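Local coordinates for protein putative alpha-ketoglutarate-dependent taurine dioxygenase (Burkholderia xenovorans, PDB 5HSX) that probably acts as an iron(II)- and 2-oxoglutarate-dependent dioxygenase of the TauD/TfdA family, here crystallised with sodium in its metal site, at residues T120-D125 / A272-T277; G147-W152 / T253-W258. All coordinates share one frame; numbering follows the deposited sequence.

Interaction 1. Residues T120-D125 / A272-T277; sequences TGWHTD and AHLAPT. With NA (sodium ion), chain M; EDO (1,2-ethanediol), chain T.
H123 and H273 face each other across an antiparallel hydrogen-bonded pair and turn both imidazoles onto one sodium ion. Their rings cross obliquely, planes 57° apart, and each presents NE2 to the metal, at 2.0 Å from H123 NE2 and 2.2 Å from H273 NE2. Paired directly across the strands, both side chains leave on the same face of the sheet, and in each CG sits between the backbone N and the carbonyl carbon (chi1 near 60°). The rotation of the H123 ring is set by ND1, which donates to G121 O at 2.8 Å, with the acceptor in the ring plane. D125 comes in at the edge of the H273 ring, its carboxylate turned 69° from that plane, and binds sodium through OD1. Two waters and the backbone O of the C-terminal N323 complete the site. On the other face L274 lies across the W122 indole at about a right angle, its CB 3.7 Å from the centroid of the six-membered ring, while A272 O meets the ring edge. Two backbone hydrogen bonds, H123 N to H273 O and H273 N to H123 O, tie the strands, and a water links G121 O to A275 N. The HxD...H set matches the facial triad of the Fe(II)/2-oxoglutarate dioxygenases, consistent with the TauD/TfdA family and its cupin (double-stranded beta-helix) core; sodium probably takes the place of iron.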
loop_
_atom_site.group_PDB
_atom_site.type_symbol
_atom_site.label_atom_id
_atom_site.label_comp_id
_atom_site.label_asym_id
_atom_site.label_seq_id
_atom_site.Cartn_x
_atom_site.Cartn_y
_atom_site.Cartn_z
ATOM N N THR B 120 -7.254 -7.266 -6.813
ATOM C CA THR B 120 -7.825 -6.584 -7.969
ATOM C C THR B 120 -6.850 -5.543 -8.498
ATOM O O THR B 120 -6.300 -4.746 -7.731
ATOM C CB THR B 120 -9.155 -5.925 -7.600
ATOM O OG1 THR B 120 -10.120 -6.947 -7.345
ATOM C CG2 THR B 120 -9.646 -5.016 -8.730
ATOM N N GLY B 121 -6.586 -5.596 -9.810
ATOM C CA GLY B 121 -5.709 -4.649 -10.463
ATOM C C GLY B 121 -4.241 -5.023 -10.466
ATOM O O GLY B 121 -3.477 -4.467 -11.267
ATOM N N TRP B 122 -3.828 -5.956 -9.614
ATOM C CA TRP B 122 -2.437 -6.384 -9.559
ATOM C C TRP B 122 -2.105 -7.291 -10.733
ATOM O O TRP B 122 -2.842 -8.243 -11.013
ATOM C CB TRP B 122 -2.178 -7.129 -8.254
ATOM C CG TRP B 122 -2.088 -6.243 -7.052
ATOM C CD1 TRP B 122 -3.095 -5.901 -6.177
ATOM C CD2 TRP B 122 -0.901 -5.601 -6.581
ATOM N NE1 TRP B 122 -2.584 -5.083 -5.180
ATOM C CE2 TRP B 122 -1.240 -4.891 -5.412
ATOM C CE3 TRP B 122 0.424 -5.555 -7.049
ATOM C CZ2 TRP B 122 -0.298 -4.144 -4.695
ATOM C CZ3 TRP B 122 1.354 -4.807 -6.343
ATOM C CH2 TRP B 122 0.988 -4.109 -5.176
ATOM N N HIS B 123 -0.966 -7.036 -11.383
ATOM C CA HIS B 123 -0.626 -7.807 -12.574
ATOM C C HIS B 123 0.837 -7.624 -12.939
ATOM O O HIS B 123 1.492 -6.653 -12.544
ATOM C CB HIS B 123 -1.478 -7.386 -13.764
ATOM C CG HIS B 123 -1.240 -5.972 -14.165
ATOM N ND1 HIS B 123 -1.694 -4.906 -13.419
ATOM C CD2 HIS B 123 -0.550 -5.443 -15.200
ATOM C CE1 HIS B 123 -1.316 -3.779 -13.989
ATOM N NE2 HIS B 123 -0.636 -4.079 -15.081
ATOM N N THR B 124 1.325 -8.572 -13.734
ATOM C CA THR B 124 2.605 -8.485 -14.413
ATOM C C THR B 124 2.319 -8.273 -15.897
ATOM O O THR B 124 1.449 -8.939 -16.465
ATOM C CB THR B 124 3.432 -9.754 -14.178
ATOM O OG1 THR B 124 3.614 -9.958 -12.759
ATOM C CG2 THR B 124 4.794 -9.630 -14.834
ATOM N N ASP B 125 3.019 -7.324 -16.511
ATOM C CA ASP B 125 2.645 -6.873 -17.852
ATOM C C ASP B 125 2.698 -7.986 -18.893
ATOM O O ASP B 125 3.704 -8.688 -19.025
ATOM C CB ASP B 125 3.552 -5.726 -18.279
ATOM C CG ASP B 125 3.231 -4.447 -17.550
ATOM O OD1 ASP B 125 2.030 -4.228 -17.268
ATOM O OD2 ASP B 125 4.166 -3.681 -17.247
ATOM N N ALA B 272 4.876 -7.803 -9.649
ATOM C CA ALA B 272 3.614 -7.343 -10.204
ATOM C C ALA B 272 3.392 -5.924 -9.706
ATOM O O ALA B 272 4.045 -5.474 -8.759
ATOM C CB ALA B 272 2.430 -8.241 -9.806
ATOM N N HIS B 273 2.482 -5.201 -10.361
ATOM C CA HIS B 273 2.251 -3.824 -9.966
ATOM C C HIS B 273 0.770 -3.504 -10.059
ATOM O O HIS B 273 -0.030 -4.260 -10.614
ATOM C CB HIS B 273 3.081 -2.832 -10.799
ATOM C CG HIS B 273 2.799 -2.881 -12.267
ATOM N ND1 HIS B 273 3.403 -3.792 -13.111
ATOM C CD2 HIS B 273 1.996 -2.122 -13.047
ATOM C CE1 HIS B 273 2.969 -3.598 -14.344
ATOM N NE2 HIS B 273 2.115 -2.592 -14.332
ATOM N N LEU B 274 0.427 -2.363 -9.486
ATOM C CA LEU B 274 -0.951 -1.941 -9.304
ATOM C C LEU B 274 -1.069 -0.495 -9.758
ATOM O O LEU B 274 -0.451 0.397 -9.162
ATOM C CB LEU B 274 -1.355 -2.073 -7.833
ATOM C CG LEU B 274 -2.744 -1.537 -7.488
ATOM C CD1 LEU B 274 -3.830 -2.378 -8.160
ATOM C CD2 LEU B 274 -2.922 -1.506 -5.976
ATOM N N ALA B 275 -1.868 -0.266 -10.797
ATOM C CA ALA B 275 -2.119 1.079 -11.284
ATOM C C ALA B 275 -3.121 1.793 -10.377
ATOM O O ALA B 275 -3.966 1.155 -9.742
ATOM C CB ALA B 275 -2.659 1.036 -12.714
ATOM N N PRO B 276 -3.044 3.118 -10.287
ATOM C CA PRO B 276 -3.981 3.842 -9.432
ATOM C C PRO B 276 -5.386 3.830 -10.005
ATOM O O PRO B 276 -5.587 3.780 -11.219
ATOM C CB PRO B 276 -3.412 5.263 -9.414
ATOM C CG PRO B 276 -2.698 5.379 -10.715
ATOM C CD PRO B 276 -2.069 4.025 -10.920
ATOM N N THR B 277 -6.362 3.866 -9.106
ATOM C CA THR B 277 -7.750 4.063 -9.484
ATOM C C THR B 277 -8.312 5.383 -8.980
ATOM O O THR B 277 -9.399 5.782 -9.414
ATOM C CB THR B 277 -8.621 2.910 -8.963
ATOM O OG1 THR B 277 -8.552 2.866 -7.533
ATOM C CG2 THR B 277 -8.143 1.584 -9.536
HETATM NA NA NA M . 0.693 -2.896 -16.037
HETATM C C1 EDO T . -10.286 -9.001 -9.674
HETATM O O1 EDO T . -10.903 -7.716 -9.797
HETATM C C2 EDO T . -11.000 -9.842 -8.631
HETATM O O2 EDO T . -12.400 -9.942 -8.945
HETATM O O HOH W 1 -3.662 -1.964 -12.223
HETATM O O HOH W 2 -0.330 -0.860 -15.246
HETATM O O HOH W 3 2.079 -1.600 -17.236
#

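Interaction 2. Residues G147-W152 / T253-W258; sequences GGDTQW and TVRFKW. With EDO (1,2-ethanediol), chain O.
T253 opens the pairing of strand 253-256 with strand 150-152, its CA 3.1 Å from W152 O, while its hydroxyl bonds P250 O. V254 and W152 then form an antiparallel pair through two backbone hydrogen bonds, with V254 CG1 against W152 CB. R255, on the opposite face with Q151, runs extended from CG to NE and crosses D149 at about a right angle. NE donates to the anti lone pair of D149 OD2 at 2.9 Å in a salt bridge, NH2 adding a weak bond; the carboxylate is turned 77° from the guanidinium. An ethanediol lies over one guanidinium face and accepts from Q151 NE2. F256 pairs with T150 by two more backbone bonds, and its CB packs on W152 CZ3 at the indole edge. K257 lays CG 3.4 Å from D149 OD1, whereas NZ reaches P145 O. W258 closes the run: NE1 donates almost straight (165°) to T150 OG1, which lies in the indole plane 2.8 Å away, and F256 CE2 sits over the centre of one indole face. This is a regular antiparallel strand pair at the margin of the minor sheet of a cupin-type jelly-roll core, with aromatic residues on its inner face.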
loop_
_atom_site.group_PDB
_atom_site.type_symbol
_atom_site.label_atom_id
_atom_site.label_comp_id
_atom_site.label_asym_id
_atom_site.label_seq_id
_atom_site.Cartn_x
_atom_site.Cartn_y
_atom_site.Cartn_z
ATOM N N GLY B 147 -2.825 11.981 -5.493
ATOM C CA GLY B 147 -3.509 10.926 -6.201
ATOM C C GLY B 147 -2.609 10.291 -7.248
ATOM O O GLY B 147 -1.613 10.863 -7.691
ATOM N N GLY B 148 -2.958 9.070 -7.631
ATOM C CA GLY B 148 -2.273 8.415 -8.725
ATOM C C GLY B 148 -1.028 7.631 -8.371
ATOM O O GLY B 148 -0.219 7.366 -9.267
ATOM N N ASP B 149 -0.836 7.262 -7.102
ATOM C CA ASP B 149 0.338 6.487 -6.716
ATOM C C ASP B 149 0.311 5.107 -7.373
ATOM O O ASP B 149 -0.752 4.551 -7.650
ATOM C CB ASP B 149 0.406 6.313 -5.192
ATOM C CG ASP B 149 0.651 7.620 -4.433
ATOM O OD1 ASP B 149 0.748 8.713 -5.044
ATOM O OD2 ASP B 149 0.716 7.537 -3.188
ATOM N N THR B 150 1.501 4.552 -7.610
ATOM C CA THR B 150 1.668 3.205 -8.143
ATOM C C THR B 150 2.301 2.325 -7.073
ATOM O O THR B 150 3.097 2.796 -6.253
ATOM C CB THR B 150 2.553 3.211 -9.410
ATOM O OG1 THR B 150 2.037 4.157 -10.357
ATOM C CG2 THR B 150 2.600 1.828 -10.062
ATOM N N GLN B 151 1.947 1.038 -7.075
ATOM C CA GLN B 151 2.555 0.090 -6.153
ATOM C C GLN B 151 3.135 -1.093 -6.914
ATOM O O GLN B 151 2.643 -1.478 -7.978
ATOM C CB GLN B 151 1.562 -0.431 -5.109
ATOM C CG GLN B 151 0.823 0.677 -4.345
ATOM C CD GLN B 151 0.149 0.163 -3.094
ATOM O OE1 GLN B 151 0.743 -0.589 -2.328
ATOM N NE2 GLN B 151 -1.103 0.581 -2.871
ATOM N N TRP B 152 4.180 -1.679 -6.332
ATOM C CA TRP B 152 4.794 -2.897 -6.835
ATOM C C TRP B 152 4.890 -3.918 -5.708
ATOM O O TRP B 152 4.994 -3.560 -4.530
ATOM C CB TRP B 152 6.219 -2.647 -7.396
ATOM C CG TRP B 152 6.275 -1.911 -8.712
ATOM C CD1 TRP B 152 6.503 -2.455 -9.951
ATOM C CD2 TRP B 152 6.130 -0.503 -8.912
ATOM N NE1 TRP B 152 6.493 -1.470 -10.909
ATOM C CE2 TRP B 152 6.269 -0.261 -10.298
ATOM C CE3 TRP B 152 5.898 0.578 -8.057
ATOM C CZ2 TRP B 152 6.181 1.022 -10.845
ATOM C CZ3 TRP B 152 5.802 1.857 -8.608
ATOM C CH2 TRP B 152 5.948 2.062 -9.983
ATOM N N THR B 253 5.510 -5.114 -0.554
ATOM C CA THR B 253 5.138 -4.038 -1.465
ATOM C C THR B 253 5.912 -2.748 -1.214
ATOM O O THR B 253 6.464 -2.515 -0.136
ATOM C CB THR B 253 3.631 -3.708 -1.388
ATOM O OG1 THR B 253 3.332 -3.067 -0.137
ATOM C CG2 THR B 253 2.802 -4.969 -1.548
ATOM N N VAL B 254 5.921 -1.899 -2.240
ATOM C CA VAL B 254 6.371 -0.514 -2.122
ATOM C C VAL B 254 5.392 0.373 -2.885
ATOM O O VAL B 254 4.847 -0.030 -3.917
ATOM C CB VAL B 254 7.822 -0.336 -2.641
ATOM C CG1 VAL B 254 7.907 -0.592 -4.162
ATOM C CG2 VAL B 254 8.355 1.051 -2.282
ATOM N N ARG B 255 5.157 1.575 -2.360
ATOM C CA ARG B 255 4.271 2.563 -2.964
ATOM C C ARG B 255 5.088 3.775 -3.396
ATOM O O ARG B 255 6.011 4.194 -2.688
ATOM C CB ARG B 255 3.175 2.965 -1.966
ATOM C CG ARG B 255 2.149 3.974 -2.482
ATOM C CD ARG B 255 0.989 4.044 -1.502
ATOM N NE ARG B 255 0.037 5.084 -1.865
ATOM C CZ ARG B 255 -1.183 5.182 -1.343
ATOM N NH1 ARG B 255 -1.597 4.284 -0.463
ATOM N NH2 ARG B 255 -1.993 6.176 -1.720
ATOM N N PHE B 256 4.745 4.343 -4.557
ATOM C CA PHE B 256 5.501 5.433 -5.167
ATOM C C PHE B 256 4.552 6.581 -5.467
ATOM O O PHE B 256 3.561 6.395 -6.179
ATOM C CB PHE B 256 6.184 4.961 -6.456
ATOM C CG PHE B 256 7.101 5.978 -7.090
ATOM C CD1 PHE B 256 8.299 6.327 -6.484
ATOM C CD2 PHE B 256 6.792 6.534 -8.317
ATOM C CE1 PHE B 256 9.155 7.241 -7.084
ATOM C CE2 PHE B 256 7.650 7.437 -8.928
ATOM C CZ PHE B 256 8.833 7.789 -8.312
ATOM N N LYS B 257 4.860 7.761 -4.949
ATOM C CA LYS B 257 4.102 8.959 -5.270
ATOM C C LYS B 257 4.847 9.715 -6.357
ATOM O O LYS B 257 5.991 10.144 -6.153
ATOM C CB LYS B 257 3.882 9.841 -4.041
ATOM C CG LYS B 257 3.110 11.113 -4.384
ATOM C CD LYS B 257 2.695 11.866 -3.132
ATOM C CE LYS B 257 1.762 13.033 -3.471
ATOM N NZ LYS B 257 2.395 14.080 -4.331
ATOM N N TRP B 258 4.201 9.858 -7.510
ATOM C CA TRP B 258 4.826 10.463 -8.677
ATOM C C TRP B 258 5.006 11.964 -8.516
ATOM O O TRP B 258 4.248 12.642 -7.817
ATOM C CB TRP B 258 3.986 10.195 -9.928
ATOM C CG TRP B 258 3.997 8.766 -10.317
ATOM C CD1 TRP B 258 3.183 7.778 -9.844
ATOM C CD2 TRP B 258 4.885 8.146 -11.252
ATOM N NE1 TRP B 258 3.511 6.578 -10.431
ATOM C CE2 TRP B 258 4.550 6.782 -11.303
ATOM C CE3 TRP B 258 5.927 8.618 -12.057
ATOM C CZ2 TRP B 258 5.222 5.879 -12.123
ATOM C CZ3 TRP B 258 6.589 7.724 -12.876
ATOM C CH2 TRP B 258 6.240 6.365 -12.898
HETATM C C1 EDO O . -3.944 4.202 -4.307
HETATM O O1 EDO O . -4.399 4.257 -5.665
HETATM C C2 EDO O . -2.579 3.519 -4.237
HETATM O O2 EDO O . -2.696 2.169 -4.706
HETATM O O HOH W 4 1.389 9.757 -7.497
HETATM O O HOH W 5 -2.431 7.787 -4.394
#

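In the fold
Interactions 1 and 2 belong to one four-stranded antiparallel sheet: strands 271-274 and 150-154 are neighbours in it, and L274 N lies 2.8 Å from Q151 O, a probable hydrogen bond. Strands 122-123 and 253-256 form the two margins, so each contact joins an outer strand to an inner one. Both are largely buried, but the centre of interaction 1 lies about 8 Å from the centre of the chain, that of interaction 2 about 13 Å. Metal coordination distinguishes interaction 1; interaction 2 combines aromatic packing on the W152 face with a salt bridge on the R255 face, and lies more extensively against the second subunit, which L274 also touches. W152 also meets the H273 ring, linking the aromatic layer to the metal site.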